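Long-range contact in fatty acid synthase 1, isoform A (Drosophila melanogaster, PDB 6FN6), which probably builds long-chain saturated fatty acids from acetyl-CoA and malonyl-CoA with NADPH, this chain being its dehydratase, enoylreductase and ketoreductase region: residues E709-H714 with H731-F736. Numbering follows the deposited sequence.
Sequences EKILIH and HGLTVF
The first beta-alpha-beta unit of the Rossmann-type nucleotide-binding fold in the enoylreductase brings strand 710-713 beside strand 734-739, with helix 719-731 as the crossover, and I711 meets V735 and L733 across the parallel pair. Four backbone bonds zip the strands together. I711 gives its N-H to T734 O at 2.8 Å and takes F736 N on its O at 2.9 Å, an almost straight bond (178°). T734 N to E709 O and I713 N to F736 O continue this ladder at its two ends. The chain reverses out of the helix at G732, the C-prime residue of a Schellman motif, whose positive phi would press a side chain against the preceding carbonyl. On the helix-facing side of the sheet, branched aliphatic residues suit both strand and core: I711 CG2 and V735 CG2 lie side by side at 3.9 Å, while I713 crosses V735 aslant; I713 also touches A724, and V735 A728 and L729. L733, just before strand 734-739, points toward strand 710-713, its CG anti to the carbonyl carbon (chi1 -79°), which carries CD2 to within 3.9 Å of I711 CB. An alanine at L733 would probably leave a gap beside I711 CB and E709 CB, where the leucine's CG and CD2 now pack. E709 OE1 accepts a hydrogen bond from K706 N and forms a salt bridge with R805. The other face carries K710, T734, L712 and F736. K710 CG lies 4.1 Å from T734 CB near the partly exposed start of the strands, while the extended chain leads the amino group away. Further along, buried L712 and F736 suit the interior; K710 CB sits at the F736 ring edge, and L712, CG anti to its backbone N (chi1 174°), sets CD1 3.7 Å from F736 CB.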
ATOM      1  N   GLU A 709     -22.455   3.011  14.766  1.00 71.47           N
ATOM      2  CA  GLU A 709     -21.115   3.157  14.211  1.00 64.48           C
ATOM      3  C   GLU A 709     -20.980   4.475  13.459  1.00 61.48           C
ATOM      4  O   GLU A 709     -21.979   5.127  13.147  1.00 59.11           O
ATOM      5  CB  GLU A 709     -20.783   1.992  13.276  1.00 60.65           C
ATOM      6  CG  GLU A 709     -20.596   0.659  13.982  1.00 60.12           C
ATOM      7  CD  GLU A 709     -20.062  -0.424  13.060  1.00 57.05           C
ATOM      8  OE1 GLU A 709     -20.500  -0.487  11.893  1.00 55.88           O
ATOM      9  OE2 GLU A 709     -19.203  -1.214  13.505  1.00 56.11           O
ATOM     10  N   LYS A 710     -19.738   4.863  13.184  1.00 66.33           N
ATOM     11  CA  LYS A 710     -19.450   6.071  12.418  1.00 66.17           C
ATOM     12  C   LYS A 710     -18.994   5.700  11.010  1.00 57.73           C
ATOM     13  O   LYS A 710     -18.107   4.862  10.844  1.00 56.94           O
ATOM     14  CB  LYS A 710     -18.372   6.912  13.108  1.00 71.26           C
ATOM     15  CG  LYS A 710     -18.668   7.274  14.556  1.00 76.87           C
ATOM     16  CD  LYS A 710     -17.452   7.917  15.211  1.00 79.01           C
ATOM     17  CE  LYS A 710     -17.730   8.324  16.647  1.00 85.09           C
ATOM     18  NZ  LYS A 710     -16.495   8.802  17.331  1.00 89.00           N
ATOM     19  N   ILE A 711     -19.594   6.316   9.997  1.00 52.56           N
ATOM     20  CA  ILE A 711     -19.198   6.042   8.618  1.00 50.83           C
ATOM     21  C   ILE A 711     -18.894   7.331   7.862  1.00 50.33           C
ATOM     22  O   ILE A 711     -19.619   8.321   7.972  1.00 51.43           O
ATOM     23  CB  ILE A 711     -20.281   5.233   7.880  1.00 50.83           C
ATOM     24  CG1 ILE A 711     -19.771   4.815   6.498  1.00 49.01           C
ATOM     25  CG2 ILE A 711     -21.559   6.054   7.733  1.00 52.08           C
ATOM     26  CD1 ILE A 711     -20.575   3.700   5.854  1.00 48.84           C
ATOM     27  N   LEU A 712     -17.825   7.293   7.074  1.00 49.14           N
ATOM     28  CA  LEU A 712     -17.444   8.416   6.226  1.00 49.62           C
ATOM     29  C   LEU A 712     -17.865   8.139   4.793  1.00 48.18           C
ATOM     30  O   LEU A 712     -17.278   7.289   4.122  1.00 46.88           O
ATOM     31  CB  LEU A 712     -15.934   8.662   6.296  1.00 49.37           C
ATOM     32  CG  LEU A 712     -15.378   9.732   5.349  1.00 46.88           C
ATOM     33  CD1 LEU A 712     -16.003  11.089   5.633  1.00 48.24           C
ATOM     34  CD2 LEU A 712     -13.862   9.807   5.449  1.00 46.12           C
ATOM     35  N   ILE A 713     -18.893   8.850   4.338  1.00 53.50           N
ATOM     36  CA  ILE A 713     -19.390   8.712   2.973  1.00 50.02           C
ATOM     37  C   ILE A 713     -18.874   9.863   2.121  1.00 50.14           C
ATOM     38  O   ILE A 713     -19.362  10.990   2.229  1.00 49.70           O
ATOM     39  CB  ILE A 713     -20.933   8.677   2.916  1.00 52.08           C
ATOM     40  CG1 ILE A 713     -21.514   7.764   4.000  1.00 55.82           C
ATOM     41  CG2 ILE A 713     -21.401   8.259   1.532  1.00 49.68           C
ATOM     42  CD1 ILE A 713     -21.221   6.303   3.805  1.00 56.62           C
ATOM     43  N   HIS A 714     -17.889   9.584   1.276  1.00 45.33           N
ATOM     44  CA  HIS A 714     -17.377  10.595   0.362  1.00 44.96           C
ATOM     45  C   HIS A 714     -18.376  10.841  -0.765  1.00 45.00           C
ATOM     46  O   HIS A 714     -19.231   9.999  -1.042  1.00 44.86           O
ATOM     47  CB  HIS A 714     -16.026  10.169  -0.214  1.00 43.52           C
ATOM     48  CG  HIS A 714     -14.865  10.457   0.687  1.00 43.67           C
ATOM     49  ND1 HIS A 714     -14.775  11.609   1.439  1.00 44.86           N
ATOM     50  CD2 HIS A 714     -13.745   9.746   0.953  1.00 42.88           C
ATOM     51  CE1 HIS A 714     -13.649  11.594   2.129  1.00 44.75           C
ATOM     52  NE2 HIS A 714     -13.006  10.474   1.853  1.00 43.56           N
ATOM     53  N   HIS A 731     -30.100   3.042   9.185  1.00 62.67           N
ATOM     54  CA  HIS A 731     -29.608   1.991  10.069  1.00 67.96           C
ATOM     55  C   HIS A 731     -29.118   2.562  11.402  1.00 69.54           C
ATOM     56  O   HIS A 731     -28.854   1.814  12.347  1.00 64.55           O
ATOM     57  CB  HIS A 731     -28.491   1.202   9.383  1.00 67.50           C
ATOM     58  CG  HIS A 731     -28.992   0.122   8.474  1.00 66.25           C
ATOM     59  ND1 HIS A 731     -28.654  -1.205   8.639  1.00 64.35           N
ATOM     60  CD2 HIS A 731     -29.811   0.170   7.397  1.00 63.80           C
ATOM     61  CE1 HIS A 731     -29.240  -1.925   7.700  1.00 63.62           C
ATOM     62  NE2 HIS A 731     -29.948  -1.116   6.933  1.00 63.01           N
ATOM     63  N   GLY A 732     -28.990   3.885  11.471  1.00 69.40           N
ATOM     64  CA  GLY A 732     -28.688   4.562  12.720  1.00 67.80           C
ATOM     65  C   GLY A 732     -27.229   4.909  12.943  1.00 63.51           C
ATOM     66  O   GLY A 732     -26.819   5.176  14.071  1.00 65.16           O
ATOM     67  N   LEU A 733     -26.434   4.898  11.880  1.00 62.46           N
ATOM     68  CA  LEU A 733     -25.026   5.260  11.994  1.00 59.89           C
ATOM     69  C   LEU A 733     -24.837   6.771  12.060  1.00 60.32           C
ATOM     70  O   LEU A 733     -25.675   7.537  11.585  1.00 60.83           O
ATOM     71  CB  LEU A 733     -24.222   4.701  10.818  1.00 57.53           C
ATOM     72  CG  LEU A 733     -23.839   3.220  10.876  1.00 56.92           C
ATOM     73  CD1 LEU A 733     -25.060   2.322  10.754  1.00 58.04           C
ATOM     74  CD2 LEU A 733     -22.818   2.901   9.795  1.00 54.66           C
ATOM     75  N   THR A 734     -23.736   7.189  12.676  1.00 60.47           N
ATOM     76  CA  THR A 734     -23.296   8.574  12.599  1.00 59.88           C
ATOM     77  C   THR A 734     -22.581   8.766  11.265  1.00 58.50           C
ATOM     78  O   THR A 734     -21.674   8.007  10.919  1.00 57.27           O
ATOM     79  CB  THR A 734     -22.375   8.947  13.775  1.00 60.31           C
ATOM     80  OG1 THR A 734     -23.127   8.935  14.996  1.00 62.23           O
ATOM     81  CG2 THR A 734     -21.756  10.329  13.574  1.00 59.87           C
ATOM     82  N   VAL A 735     -23.004   9.775  10.511  1.00 57.71           N
ATOM     83  CA  VAL A 735     -22.508   9.967   9.159  1.00 55.97           C
ATOM     84  C   VAL A 735     -21.631  11.208   9.030  1.00 55.68           C
ATOM     85  O   VAL A 735     -21.994  12.300   9.468  1.00 57.11           O
ATOM     86  CB  VAL A 735     -23.685  10.026   8.162  1.00 56.25           C
ATOM     87  CG1 VAL A 735     -23.205  10.406   6.774  1.00 54.67           C
ATOM     88  CG2 VAL A 735     -24.406   8.694   8.115  1.00 56.31           C
ATOM     89  N   PHE A 736     -20.463  11.010   8.425  1.00 53.94           N
ATOM     90  CA  PHE A 736     -19.621  12.104   7.962  1.00 53.46           C
ATOM     91  C   PHE A 736     -19.635  12.093   6.432  1.00 52.16           C
ATOM     92  O   PHE A 736     -19.699  11.027   5.820  1.00 51.03           O
ATOM     93  CB  PHE A 736     -18.193  11.961   8.493  1.00 52.68           C
ATOM     94  CG  PHE A 736     -18.083  12.115   9.984  1.00 54.00           C
ATOM     95  CD1 PHE A 736     -17.869  13.361  10.551  1.00 56.80           C
ATOM     96  CD2 PHE A 736     -18.197  11.015  10.821  1.00 55.14           C
ATOM     97  CE1 PHE A 736     -17.770  13.507  11.927  1.00 58.86           C
ATOM     98  CE2 PHE A 736     -18.099  11.156  12.195  1.00 57.79           C
ATOM     99  CZ  PHE A 736     -17.886  12.403  12.748  1.00 58.52           C
TER